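Local atomic coordinates of thioesterase domain-containing protein (Pseudomonas aeruginosa, PDB entry 1ZKI), a protein that adopts the hotdog fold of the thioesterases and probably hydrolyses acyl-CoA thioesters. Residues P24-L27 with A32-R35. Residues are numbered along the deposited sequence; the frame is centred on the assembly and turned at random.
Sequences PVSL and AEVR
Two successive amides, V25 and S26, converge on one carbonyl, E33 O, in a classic beta bulge within the antiparallel hairpin of strands 23-27 and 31-37 of this hotdog fold. E33 O accepts hydrogen bonds from V25 N (2.8 Å) and S26 N (3.2 Å), both approaching from the same face of the carbonyl plane; V25 psi, -50°, marks the kink. E33 N returns a hydrogen bond of 2.9 Å to S26 O. In the bulge the V25 side chain starts off toward strand 31-37. There CG2, anti to the carbonyl carbon, packs 3.8 Å from R35 CG, the two side chains crossing nearly at right angles, while CB sits 4.0 Å from E33 CG. The R35 guanidinium turns to D23 and E93 in salt bridges. P24, L27, A32 and V34 share the opposite face from S26 and E33; A32 and V34 reach the long helix 51-70 that the sheet wraps, and L27 CD2 touches A32 CB at 3.7 Å. With CG anti to the backbone N (chi1 180°) and the chain extended beyond it, E33 runs alongside V25 CB: OE2 forms a salt bridge with R95, whereas OE1 accepts a hydrogen bond from a water 2.9 Å away, which also lies 2.7 Å from S26 OG.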
loop_
_atom_site.group_PDB
_atom_site.type_symbol
_atom_site.label_atom_id
_atom_site.label_comp_id
_atom_site.label_asym_id
_atom_site.label_seq_id
_atom_site.Cartn_x
_atom_site.Cartn_y
_atom_site.Cartn_z
ATOM N N PRO A 24 -19.605 10.044 2.104
ATOM C CA PRO A 24 -19.495 9.002 1.065
ATOM C C PRO A 24 -19.875 9.557 -0.303
ATOM O O PRO A 24 -20.816 10.354 -0.392
ATOM C CB PRO A 24 -20.521 7.945 1.505
ATOM C CG PRO A 24 -20.655 8.165 3.002
ATOM C CD PRO A 24 -20.563 9.655 3.166
ATOM N N VAL A 25 -19.132 9.158 -1.337
ATOM C CA VAL A 25 -19.357 9.626 -2.712
ATOM C C VAL A 25 -19.888 8.501 -3.600
ATOM O O VAL A 25 -20.889 8.684 -4.316
ATOM C CB VAL A 25 -18.049 10.205 -3.339
ATOM C CG1 VAL A 25 -18.258 10.564 -4.815
ATOM C CG2 VAL A 25 -17.606 11.440 -2.581
ATOM N N SER A 26 -19.225 7.344 -3.568
ATOM C CA SER A 26 -19.643 6.215 -4.401
ATOM C C SER A 26 -19.148 4.882 -3.861
ATOM O O SER A 26 -18.248 4.833 -3.025
ATOM C CB SER A 26 -19.155 6.389 -5.839
ATOM O OG SER A 26 -17.742 6.392 -5.895
ATOM N N LEU A 27 -19.757 3.815 -4.355
ATOM C CA LEU A 27 -19.354 2.445 -4.054
ATOM C C LEU A 27 -19.395 1.629 -5.333
ATOM O O LEU A 27 -20.309 1.793 -6.156
ATOM C CB LEU A 27 -20.330 1.794 -3.087
ATOM C CG LEU A 27 -20.609 2.373 -1.709
ATOM C CD1 LEU A 27 -21.775 1.628 -1.121
ATOM C CD2 LEU A 27 -19.393 2.221 -0.833
ATOM N N ALA A 32 -14.607 1.985 -2.898
ATOM C CA ALA A 32 -15.400 3.085 -2.366
ATOM C C ALA A 32 -14.658 4.398 -2.491
ATOM O O ALA A 32 -13.427 4.415 -2.540
ATOM C CB ALA A 32 -15.769 2.816 -0.901
ATOM N N GLU A 33 -15.414 5.489 -2.557
ATOM C CA GLU A 33 -14.835 6.824 -2.550
ATOM C C GLU A 33 -15.563 7.660 -1.514
ATOM O O GLU A 33 -16.794 7.634 -1.440
ATOM C CB GLU A 33 -14.922 7.505 -3.927
ATOM C CG GLU A 33 -14.311 8.927 -3.916
ATOM C CD GLU A 33 -14.187 9.571 -5.292
ATOM O OE1 GLU A 33 -14.356 8.869 -6.318
ATOM O OE2 GLU A 33 -13.918 10.797 -5.344
ATOM N N VAL A 34 -14.784 8.406 -0.737
ATOM C CA VAL A 34 -15.306 9.303 0.299
ATOM C C VAL A 34 -14.612 10.664 0.161
ATOM O O VAL A 34 -13.415 10.709 -0.153
ATOM C CB VAL A 34 -15.058 8.677 1.714
ATOM C CG1 VAL A 34 -15.474 9.611 2.823
ATOM C CG2 VAL A 34 -15.775 7.319 1.845
ATOM N N ARG A 35 -15.343 11.760 0.383
ATOM C CA ARG A 35 -14.745 13.102 0.312
ATOM C C ARG A 35 -14.670 13.704 1.703
ATOM O O ARG A 35 -15.458 13.339 2.587
ATOM C CB ARG A 35 -15.532 14.026 -0.638
ATOM C CG ARG A 35 -16.923 14.351 -0.186
ATOM C CD ARG A 35 -17.676 15.254 -1.193
ATOM N NE ARG A 35 -17.221 16.654 -1.179
ATOM C CZ ARG A 35 -17.669 17.599 -0.353
ATOM N NH1 ARG A 35 -17.186 18.841 -0.434
ATOM N NH2 ARG A 35 -18.593 17.319 0.576
HETATM O O HOH W 1 -16.939 8.392 -7.528
#